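Local atomic coordinates of cysteine protease (Xylella fastidiosa, PDB entry 3OIS), a protein that probably hydrolyses peptide bonds as a cysteine protease of the papain family and also binds uridine-5'-diphosphate. Residues A56-V61 and V242-E247; D246-F251 and Y266-Y271; L63-Q68 and R252-W257. All blocks are in the same frame, centred on the assembly; numbering follows the deposited sequence.

Contact 1: A56-V61 and V242-E247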
loop_
_atom_site.group_PDB
_atom_site.type_symbol
_atom_site.label_atom_id
_atom_site.label_comp_id
_atom_site.label_asym_id
_atom_site.label_seq_id
_atom_site.Cartn_x
_atom_site.Cartn_y
_atom_site.Cartn_z
ATOM N N ALA A 56 -1.750 -9.511 -25.858
ATOM C CA ALA A 56 -0.369 -9.907 -26.009
ATOM C C ALA A 56 0.460 -9.701 -24.740
ATOM O O ALA A 56 1.483 -9.017 -24.748
ATOM C CB ALA A 56 0.284 -9.154 -27.201
ATOM N N LEU A 57 0.016 -10.327 -23.651
ATOM C CA LEU A 57 0.730 -10.208 -22.367
ATOM C C LEU A 57 1.980 -11.050 -22.327
ATOM O O LEU A 57 1.971 -12.220 -22.734
ATOM C CB LEU A 57 -0.201 -10.632 -21.191
ATOM C CG LEU A 57 -1.450 -9.807 -21.053
ATOM C CD1 LEU A 57 -2.532 -10.467 -20.168
ATOM C CD2 LEU A 57 -1.057 -8.418 -20.532
ATOM N N PRO A 58 3.081 -10.473 -21.827
ATOM C CA PRO A 58 4.298 -11.256 -21.683
ATOM C C PRO A 58 4.159 -12.277 -20.567
ATOM O O PRO A 58 3.244 -12.155 -19.692
ATOM C CB PRO A 58 5.335 -10.215 -21.317
ATOM C CG PRO A 58 4.565 -9.219 -20.551
ATOM C CD PRO A 58 3.211 -9.135 -21.246
ATOM N N PRO A 59 5.026 -13.313 -20.586
ATOM C CA PRO A 59 4.937 -14.291 -19.523
ATOM C C PRO A 59 5.401 -13.788 -18.155
ATOM O O PRO A 59 5.070 -14.438 -17.161
ATOM C CB PRO A 59 5.814 -15.439 -20.029
ATOM C CG PRO A 59 6.816 -14.756 -20.899
ATOM C CD PRO A 59 6.089 -13.640 -21.567
ATOM N N LYS A 60 6.225 -12.744 -18.111
ATOM C CA LYS A 60 6.863 -12.312 -16.867
ATOM C C LYS A 60 7.121 -10.796 -16.930
ATOM O O LYS A 60 7.587 -10.217 -17.972
ATOM C CB LYS A 60 8.174 -13.126 -16.568
ATOM C CG LYS A 60 8.998 -12.542 -15.338
ATOM C CD LYS A 60 10.341 -13.309 -15.119
ATOM C CE LYS A 60 11.033 -12.797 -13.833
ATOM N NZ LYS A 60 10.421 -13.459 -12.598
ATOM N N VAL A 61 6.723 -10.105 -15.858
ATOM C CA VAL A 61 7.058 -8.677 -15.686
ATOM C C VAL A 61 7.734 -8.467 -14.355
ATOM O O VAL A 61 7.301 -9.001 -13.322
ATOM C CB VAL A 61 5.802 -7.834 -15.796
ATOM C CG1 VAL A 61 6.067 -6.335 -15.457
ATOM C CG2 VAL A 61 5.142 -7.960 -17.150
ATOM N N VAL A 242 4.452 -5.289 -8.023
ATOM C CA VAL A 242 5.462 -4.788 -8.988
ATOM C C VAL A 242 5.749 -5.758 -10.055
ATOM O O VAL A 242 6.693 -5.553 -10.836
ATOM C CB VAL A 242 6.850 -4.485 -8.221
ATOM C CG1 VAL A 242 6.641 -3.340 -7.186
ATOM C CG2 VAL A 242 7.422 -5.734 -7.500
ATOM N N GLY A 243 4.991 -6.824 -10.190
ATOM C CA GLY A 243 5.341 -7.820 -11.229
ATOM C C GLY A 243 4.593 -9.116 -11.129
ATOM O O GLY A 243 3.714 -9.296 -10.285
ATOM N N TYR A 244 4.802 -10.010 -12.106
ATOM C CA TYR A 244 4.202 -11.340 -12.063
ATOM C C TYR A 244 5.068 -12.348 -12.830
ATOM O O TYR A 244 5.935 -11.935 -13.579
ATOM C CB TYR A 244 2.793 -11.326 -12.692
ATOM C CG TYR A 244 2.722 -10.948 -14.175
ATOM C CD1 TYR A 244 2.449 -9.657 -14.611
ATOM C CD2 TYR A 244 2.887 -11.948 -15.116
ATOM C CE1 TYR A 244 2.367 -9.356 -15.989
ATOM C CE2 TYR A 244 2.785 -11.680 -16.464
ATOM C CZ TYR A 244 2.505 -10.397 -16.889
ATOM O OH TYR A 244 2.401 -10.126 -18.264
ATOM N N ASP A 245 4.838 -13.627 -12.593
ATOM C CA ASP A 245 5.627 -14.649 -13.279
ATOM C C ASP A 245 4.726 -15.800 -13.575
ATOM O O ASP A 245 4.352 -16.567 -12.657
ATOM C CB ASP A 245 6.875 -15.059 -12.472
ATOM C CG ASP A 245 7.881 -15.836 -13.346
ATOM O OD1 ASP A 245 7.445 -16.346 -14.385
ATOM O OD2 ASP A 245 9.086 -15.849 -13.065
ATOM N N ASP A 246 4.342 -15.950 -14.853
ATOM C CA ASP A 246 3.551 -17.156 -15.263
ATOM C C ASP A 246 4.235 -18.472 -14.945
ATOM O O ASP A 246 3.511 -19.471 -14.799
ATOM C CB ASP A 246 3.196 -17.164 -16.749
ATOM C CG ASP A 246 2.120 -16.185 -17.097
ATOM O OD1 ASP A 246 1.446 -15.609 -16.181
ATOM O OD2 ASP A 246 1.936 -15.951 -18.310
ATOM N N GLU A 247 5.575 -18.504 -14.829
ATOM C CA GLU A 247 6.303 -19.760 -14.561
ATOM C C GLU A 247 5.842 -20.349 -13.235
ATOM O O GLU A 247 5.686 -21.576 -13.094
ATOM C CB GLU A 247 7.816 -19.510 -14.574
ATOM C CG GLU A 247 8.758 -20.754 -14.386
ATOM C CD GLU A 247 8.656 -21.759 -15.541
ATOM O OE1 GLU A 247 8.698 -21.346 -16.737
ATOM O OE2 GLU A 247 8.528 -22.975 -15.224
HETATM O O HOH W 1 0.990 -13.735 -19.365
#
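Tyr-244 lays its ring against Val-61, whose CG2 comes to 3.3 Å from Tyr-244 CE1 while the valine backbone N stands over the middle of one ring face. The pair belongs to the antiparallel sheet of the papain-like fold, where strand 60-62 runs beside the end of strand 233-245. Val-61 and Tyr-244 form a hydrogen-bonded pair, N and O of each joined to O and N of the other, and a beta-branched residue suits this extended stretch. CG of Tyr-244 sits between its own backbone N and carbonyl carbon (chi1 62°), which turns the phenol along the incoming chain. Its OH then gives a 2.6 Å hydrogen bond to Pro-58 O, an acceptor lying near the ring plane. Asp-246 N points almost straight at Pro-59 O, 2.9 Å away. A water bridges Pro-58 O and Asp-246 OD2, whereas Asp-246 OD1 serves Tyr-271 and Lys-195. On the other face of the sheet, the chain of Lys-60 reaches slantwise across Asp-245 and bends only at its last torsion, where NZ meets OD2 in a 2.8 Å salt bridge from above the carboxylate plane. Asp-245 OD1 closes an Asx turn by accepting from Glu-247 N.

Contact 2: D246-F251 and Y266-Y271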
loop_
_atom_site.group_PDB
_atom_site.type_symbol
_atom_site.label_atom_id
_atom_site.label_comp_id
_atom_site.label_asym_id
_atom_site.label_seq_id
_atom_site.Cartn_x
_atom_site.Cartn_y
_atom_site.Cartn_z
ATOM N N ASP A 246 4.342 -15.950 -14.853
ATOM C CA ASP A 246 3.551 -17.156 -15.263
ATOM C C ASP A 246 4.235 -18.472 -14.945
ATOM O O ASP A 246 3.511 -19.471 -14.799
ATOM C CB ASP A 246 3.196 -17.164 -16.749
ATOM C CG ASP A 246 2.120 -16.185 -17.097
ATOM O OD1 ASP A 246 1.446 -15.609 -16.181
ATOM O OD2 ASP A 246 1.936 -15.951 -18.310
ATOM N N GLU A 247 5.575 -18.504 -14.829
ATOM C CA GLU A 247 6.303 -19.760 -14.561
ATOM C C GLU A 247 5.842 -20.349 -13.235
ATOM O O GLU A 247 5.686 -21.576 -13.094
ATOM C CB GLU A 247 7.816 -19.510 -14.574
ATOM C CG GLU A 247 8.758 -20.754 -14.386
ATOM C CD GLU A 247 8.656 -21.759 -15.541
ATOM O OE1 GLU A 247 8.698 -21.346 -16.737
ATOM O OE2 GLU A 247 8.528 -22.975 -15.224
ATOM N N ILE A 248 5.571 -19.467 -12.254
ATOM C CA ILE A 248 5.142 -19.956 -10.942
ATOM C C ILE A 248 3.700 -19.454 -10.581
ATOM O O ILE A 248 3.204 -19.791 -9.525
ATOM C CB ILE A 248 6.179 -19.560 -9.860
ATOM C CG1 ILE A 248 6.271 -18.017 -9.751
ATOM C CG2 ILE A 248 7.593 -20.240 -10.208
ATOM C CD1 ILE A 248 6.911 -17.553 -8.466
ATOM N N ARG A 249 3.053 -18.688 -11.473
ATOM C CA ARG A 249 1.671 -18.171 -11.289
ATOM C C ARG A 249 1.583 -17.455 -9.920
ATOM O O ARG A 249 0.708 -17.725 -9.090
ATOM C CB ARG A 249 0.614 -19.296 -11.435
ATOM C CG ARG A 249 0.567 -19.925 -12.886
ATOM C CD ARG A 249 -0.407 -21.135 -12.917
ATOM N NE ARG A 249 -1.685 -20.729 -12.298
ATOM C CZ ARG A 249 -2.656 -20.023 -12.890
ATOM N NH1 ARG A 249 -3.736 -19.677 -12.172
ATOM N NH2 ARG A 249 -2.584 -19.690 -14.193
ATOM N N HIS A 250 2.526 -16.555 -9.724
ATOM C CA HIS A 250 2.485 -15.582 -8.558
ATOM C C HIS A 250 2.724 -14.158 -9.049
ATOM O O HIS A 250 3.439 -13.965 -10.032
ATOM C CB HIS A 250 3.516 -15.896 -7.505
ATOM C CG HIS A 250 3.217 -17.092 -6.652
ATOM N ND1 HIS A 250 3.144 -18.382 -7.158
ATOM C CD2 HIS A 250 3.003 -17.194 -5.319
ATOM C CE1 HIS A 250 2.879 -19.219 -6.165
ATOM N NE2 HIS A 250 2.823 -18.522 -5.036
ATOM N N PHE A 251 2.122 -13.181 -8.374
ATOM C CA PHE A 251 2.418 -11.751 -8.488
ATOM C C PHE A 251 3.443 -11.382 -7.439
ATOM O O PHE A 251 3.479 -11.956 -6.321
ATOM C CB PHE A 251 1.136 -10.882 -8.277
ATOM C CG PHE A 251 0.206 -10.889 -9.456
ATOM C CD1 PHE A 251 0.222 -9.849 -10.361
ATOM C CD2 PHE A 251 -0.684 -11.901 -9.615
ATOM C CE1 PHE A 251 -0.622 -9.778 -11.451
ATOM C CE2 PHE A 251 -1.571 -11.903 -10.763
ATOM C CZ PHE A 251 -1.546 -10.831 -11.670
ATOM N N TYR A 266 10.430 -8.500 -0.287
ATOM C CA TYR A 266 9.433 -8.831 -1.302
ATOM C C TYR A 266 8.863 -10.268 -1.134
ATOM O O TYR A 266 9.550 -11.194 -0.584
ATOM C CB TYR A 266 10.042 -8.731 -2.725
ATOM C CG TYR A 266 10.290 -7.282 -3.134
ATOM C CD1 TYR A 266 11.385 -6.512 -2.574
ATOM C CD2 TYR A 266 9.429 -6.629 -4.022
ATOM C CE1 TYR A 266 11.594 -5.202 -2.957
ATOM C CE2 TYR A 266 9.651 -5.272 -4.365
ATOM C CZ TYR A 266 10.689 -4.571 -3.801
ATOM O OH TYR A 266 10.854 -3.271 -4.146
ATOM N N PHE A 267 7.645 -10.468 -1.616
ATOM C CA PHE A 267 6.963 -11.772 -1.529
ATOM C C PHE A 267 6.261 -12.103 -2.828
ATOM O O PHE A 267 6.157 -11.248 -3.747
ATOM C CB PHE A 267 5.918 -11.720 -0.382
ATOM C CG PHE A 267 6.522 -11.556 0.981
ATOM C CD1 PHE A 267 6.849 -10.287 1.515
ATOM C CD2 PHE A 267 6.708 -12.704 1.783
ATOM C CE1 PHE A 267 7.386 -10.178 2.869
ATOM C CE2 PHE A 267 7.196 -12.617 3.121
ATOM C CZ PHE A 267 7.559 -11.357 3.663
ATOM N N TRP A 268 5.798 -13.345 -2.940
ATOM C CA TRP A 268 5.037 -13.822 -4.077
ATOM C C TRP A 268 3.660 -14.205 -3.618
ATOM O O TRP A 268 3.517 -14.973 -2.618
ATOM C CB TRP A 268 5.653 -15.114 -4.626
ATOM C CG TRP A 268 6.970 -14.975 -5.443
ATOM C CD1 TRP A 268 8.189 -15.560 -5.131
ATOM C CD2 TRP A 268 7.139 -14.367 -6.745
ATOM N NE1 TRP A 268 9.112 -15.313 -6.137
ATOM C CE2 TRP A 268 8.511 -14.559 -7.116
ATOM C CE3 TRP A 268 6.299 -13.616 -7.592
ATOM C CZ2 TRP A 268 9.045 -14.029 -8.283
ATOM C CZ3 TRP A 268 6.824 -13.166 -8.801
ATOM C CH2 TRP A 268 8.194 -13.341 -9.106
ATOM N N MET A 269 2.648 -13.670 -4.321
ATOM C CA MET A 269 1.249 -13.921 -4.009
ATOM C C MET A 269 0.632 -14.764 -5.157
ATOM O O MET A 269 0.679 -14.333 -6.268
ATOM C CB MET A 269 0.428 -12.607 -3.911
ATOM C CG MET A 269 -1.064 -12.931 -3.601
ATOM S SD MET A 269 -2.001 -11.352 -3.288
ATOM C CE MET A 269 -1.505 -11.035 -1.572
ATOM N N PRO A 270 -0.003 -15.903 -4.866
ATOM C CA PRO A 270 -0.560 -16.750 -5.945
ATOM C C PRO A 270 -1.632 -16.033 -6.777
ATOM O O PRO A 270 -2.381 -15.222 -6.250
ATOM C CB PRO A 270 -1.259 -17.913 -5.200
ATOM C CG PRO A 270 -0.747 -17.830 -3.747
ATOM C CD PRO A 270 -0.211 -16.450 -3.514
ATOM N N TYR A 271 -1.695 -16.330 -8.071
ATOM C CA TYR A 271 -2.793 -15.855 -8.888
ATOM C C TYR A 271 -4.169 -16.077 -8.292
ATOM O O TYR A 271 -5.031 -15.195 -8.370
ATOM C CB TYR A 271 -2.732 -16.596 -10.249
ATOM C CG TYR A 271 -1.618 -16.093 -11.153
ATOM C CD1 TYR A 271 -0.626 -15.194 -10.709
ATOM C CD2 TYR A 271 -1.502 -16.558 -12.458
ATOM C CE1 TYR A 271 0.395 -14.770 -11.575
ATOM C CE2 TYR A 271 -0.428 -16.131 -13.333
ATOM C CZ TYR A 271 0.506 -15.251 -12.885
ATOM O OH TYR A 271 1.550 -14.816 -13.716
#
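Asp-246 OD1 is gripped twice: Tyr-271 OH donates to it over 2.6 Å, on the anti side of the carboxylate, and Lys-195 adds a salt bridge from helix 191-199. The carboxylate and phenol planes stand 80° apart. The tyrosine ring is roofed by Arg-249, whose CA lies 3.4 Å above the ring plane and whose CB makes a CH-pi contact with the same ring. The guanidinium of Arg-249 in turn receives CD2 of Tyr-271 over one face, and its NH1 goes on to Glu-272. Phe-251 CE2 comes to 3.4 Å from Tyr-271 CD1, the two rings meeting obliquely. His-250 lies on the other side of the hairpin, where CG anti to its carbonyl carbon (chi1 -74°) brings the imidazole under Pro-270, whose CA stands over one ring face. The imidazole is held in rotation by ND1, which donates to Ile-248 O at 2.8 Å, nearly in the ring plane. Ile-248 sends CD1 over the indole of Trp-268, 3.7 Å from the centroid of the five-membered ring, a flat surface well matched to a methyl. Backbone bonds join Phe-251 with Met-269, and Tyr-271 N to Arg-249 O. Arg-249, in the left-handed backbone region, and His-250 both face Asp-245, a G1 beta bulge where the turn from strand 233-245 enters strand 250-254, which pairs with strand 266-270 as a hairpin, with Pro-270 at the N-cap position of helix 271-274.

Contact 3: L63-Q68 and R252-W257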
loop_
_atom_site.group_PDB
_atom_site.type_symbol
_atom_site.label_atom_id
_atom_site.label_comp_id
_atom_site.label_asym_id
_atom_site.label_seq_id
_atom_site.Cartn_x
_atom_site.Cartn_y
_atom_site.Cartn_z
ATOM N N LEU A 63 9.012 -5.209 -12.326
ATOM C CA LEU A 63 9.240 -3.746 -12.221
ATOM C C LEU A 63 9.988 -3.388 -10.932
ATOM O O LEU A 63 10.018 -2.243 -10.561
ATOM C CB LEU A 63 7.876 -2.952 -12.267
ATOM C CG LEU A 63 6.894 -3.308 -13.420
ATOM C CD1 LEU A 63 5.761 -2.261 -13.464
ATOM C CD2 LEU A 63 7.646 -3.327 -14.775
ATOM N N THR A 64 10.423 -4.386 -10.170
ATOM C CA THR A 64 11.043 -4.079 -8.848
ATOM C C THR A 64 11.999 -2.879 -9.008
ATOM O O THR A 64 12.944 -2.909 -9.813
ATOM C CB THR A 64 11.839 -5.278 -8.295
ATOM O OG1 THR A 64 10.990 -6.398 -8.120
ATOM C CG2 THR A 64 12.469 -4.974 -6.888
ATOM N N PRO A 65 11.828 -1.856 -8.205
ATOM C CA PRO A 65 12.638 -0.630 -8.367
ATOM C C PRO A 65 13.947 -0.738 -7.529
ATOM O O PRO A 65 14.110 -1.704 -6.763
ATOM C CB PRO A 65 11.691 0.462 -7.849
ATOM C CG PRO A 65 10.965 -0.216 -6.772
ATOM C CD PRO A 65 10.694 -1.681 -7.285
ATOM N N PRO A 66 14.876 0.217 -7.691
ATOM C CA PRO A 66 16.101 0.056 -6.955
ATOM C C PRO A 66 15.990 0.450 -5.489
ATOM O O PRO A 66 16.749 -0.111 -4.666
ATOM C CB PRO A 66 17.085 0.998 -7.690
ATOM C CG PRO A 66 16.399 1.394 -8.992
ATOM C CD PRO A 66 14.936 1.385 -8.583
ATOM N N PHE A 67 14.993 1.272 -5.134
ATOM C CA PHE A 67 14.923 1.687 -3.744
ATOM C C PHE A 67 14.426 0.555 -2.852
ATOM O O PHE A 67 13.475 -0.153 -3.205
ATOM C CB PHE A 67 14.112 2.973 -3.563
ATOM C CG PHE A 67 12.630 2.882 -4.046
ATOM C CD1 PHE A 67 11.561 2.663 -3.142
ATOM C CD2 PHE A 67 12.329 3.141 -5.346
ATOM C CE1 PHE A 67 10.206 2.700 -3.663
ATOM C CE2 PHE A 67 11.072 3.171 -5.893
ATOM C CZ PHE A 67 9.955 2.885 -5.047
ATOM N N GLN A 68 15.053 0.410 -1.696
ATOM C CA GLN A 68 14.767 -0.760 -0.884
ATOM C C GLN A 68 13.385 -0.609 -0.245
ATOM O O GLN A 68 12.821 0.505 -0.179
ATOM C CB GLN A 68 15.796 -0.983 0.214
ATOM C CG GLN A 68 15.924 0.095 1.204
ATOM C CD GLN A 68 17.232 -0.048 2.032
ATOM O OE1 GLN A 68 17.377 -0.963 2.868
ATOM N NE2 GLN A 68 18.179 0.882 1.794
ATOM N N ARG A 252 4.342 -10.469 -7.819
ATOM C CA ARG A 252 5.418 -10.042 -6.896
ATOM C C ARG A 252 4.949 -8.816 -6.134
ATOM O O ARG A 252 4.478 -7.829 -6.731
ATOM C CB ARG A 252 6.629 -9.616 -7.744
ATOM C CG ARG A 252 7.895 -9.304 -6.940
ATOM C CD ARG A 252 8.345 -10.594 -6.335
ATOM N NE ARG A 252 9.722 -10.413 -5.831
ATOM C CZ ARG A 252 10.406 -11.357 -5.165
ATOM N NH1 ARG A 252 9.809 -12.511 -4.768
ATOM N NH2 ARG A 252 11.709 -11.137 -4.844
ATOM N N ILE A 253 5.046 -8.899 -4.806
ATOM C CA ILE A 253 4.585 -7.778 -3.946
ATOM C C ILE A 253 5.743 -7.189 -3.129
ATOM O O ILE A 253 6.537 -7.908 -2.565
ATOM C CB ILE A 253 3.325 -8.186 -3.115
ATOM C CG1 ILE A 253 3.615 -9.342 -2.259
ATOM C CG2 ILE A 253 2.100 -8.565 -4.039
ATOM C CD1 ILE A 253 2.498 -9.520 -1.196
ATOM N N ARG A 254 5.810 -5.858 -3.082
ATOM C CA ARG A 254 6.711 -5.090 -2.202
ATOM C C ARG A 254 6.021 -4.956 -0.904
ATOM O O ARG A 254 4.975 -4.315 -0.794
ATOM C CB ARG A 254 6.875 -3.739 -2.872
ATOM C CG ARG A 254 7.818 -2.788 -2.095
ATOM C CD ARG A 254 7.811 -1.384 -2.751
ATOM N NE ARG A 254 8.344 -0.419 -1.842
ATOM C CZ ARG A 254 9.660 -0.135 -1.652
ATOM N NH1 ARG A 254 10.615 -0.758 -2.379
ATOM N NH2 ARG A 254 10.034 0.774 -0.750
ATOM N N ASN A 255 6.576 -5.597 0.133
ATOM C CA ASN A 255 5.966 -5.458 1.493
ATOM C C ASN A 255 6.650 -4.254 2.211
ATOM O O ASN A 255 7.573 -3.629 1.613
ATOM C CB ASN A 255 6.067 -6.738 2.263
ATOM C CG ASN A 255 4.943 -6.897 3.304
ATOM O OD1 ASN A 255 4.265 -5.933 3.644
ATOM N ND2 ASN A 255 4.737 -8.120 3.776
ATOM N N SER A 256 6.194 -3.884 3.406
ATOM C CA SER A 256 6.672 -2.732 4.156
ATOM C C SER A 256 7.049 -3.207 5.555
ATOM O O SER A 256 6.790 -2.522 6.538
ATOM C CB SER A 256 5.562 -1.654 4.185
ATOM O OG SER A 256 4.313 -2.283 4.564
ATOM N N TRP A 257 7.682 -4.369 5.632
ATOM C CA TRP A 257 8.073 -4.980 6.943
ATOM C C TRP A 257 9.595 -5.096 6.997
ATOM O O TRP A 257 10.144 -5.900 7.794
ATOM C CB TRP A 257 7.434 -6.369 7.144
ATOM C CG TRP A 257 5.910 -6.276 7.273
ATOM C CD1 TRP A 257 5.142 -5.129 7.515
ATOM C CD2 TRP A 257 4.973 -7.339 7.008
ATOM N NE1 TRP A 257 3.767 -5.470 7.499
ATOM C CE2 TRP A 257 3.666 -6.809 7.177
ATOM C CE3 TRP A 257 5.118 -8.706 6.705
ATOM C CZ2 TRP A 257 2.521 -7.619 7.024
ATOM C CZ3 TRP A 257 3.993 -9.502 6.570
ATOM C CH2 TRP A 257 2.701 -8.946 6.677
HETATM O O HOH W 2 11.525 -8.316 -6.351
#
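Arg-254 and Phe-67 cross at about a right angle, the guanidinium plane turned 55° from the ring. The aromatic edge meets the cationic face: CE1 of Phe-67 stands 3.4 Å above the guanidinium plane, toward its rim, while Arg-254 NH2 lies near the plane of the phenyl ring at its border. This is therefore not a cation-pi pair; that role falls to Tyr-70 in the same loop. Arg-254 reaches the loop because CG is anti to the backbone N (chi1 -179°) and the chain stays extended as far as NE, a long chain ending in a forked donor, which lets arginine meet two successive carbonyls at once. Two neighbouring carbonyls catch its end. NH1 donates to Phe-67 O at 3.0 Å, and NH2 donates to Gln-68 O at 2.9 Å, both nitrogens lying above the carbonyl planes. Tyr-266 OH is a further partner of NH1, so the group is tied both to the loop and to the next strand, and its rotation is well fixed. Phe-67 is itself steadied by Pro-65, whose CG lies 3.5 Å above one ring face, and by Gln-88 and Ile-92 of helix 78-93. Nearer the start of the loop the meeting is indirect: a water donates to Thr-64 OG1 at 2.7 Å and accepts from Arg-252 NE. Thr-64 OG1 is also bonded to Asp-62, and Arg-252 to Glu-263. The geometry thus pins the loop leading to helix 78-93 against strand 250-254, which runs on into Asn-255, Ser-256 and Trp-257, the Asn-Ser-Trp sequence typical of the papain family.

Overall arrangement
All three contacts reach the same antiparallel sheet, contact 3 through strand 250-254 alone. Contacts 1 and 2, with centres about 9 Å apart, hinge on Asp-246 and Glu-247 in the turn between strands 233-245 and 250-254; Asp-245 N lies 2.9 Å from His-250 O, probably hydrogen-bonded. Contact 3 takes up strand 250-254 where contact 2 leaves it, their centres about 14 Å apart. Between contacts 1 and 3, about 16 Å apart, the chain 56-68 follows strand 233-245 and then drifts off as a loop. All three stay away from the uridine-5'-diphosphate pocket; Asn-255, just past the strand of contact 3, touches His-237 and by analogy with papain probably lies at the active site.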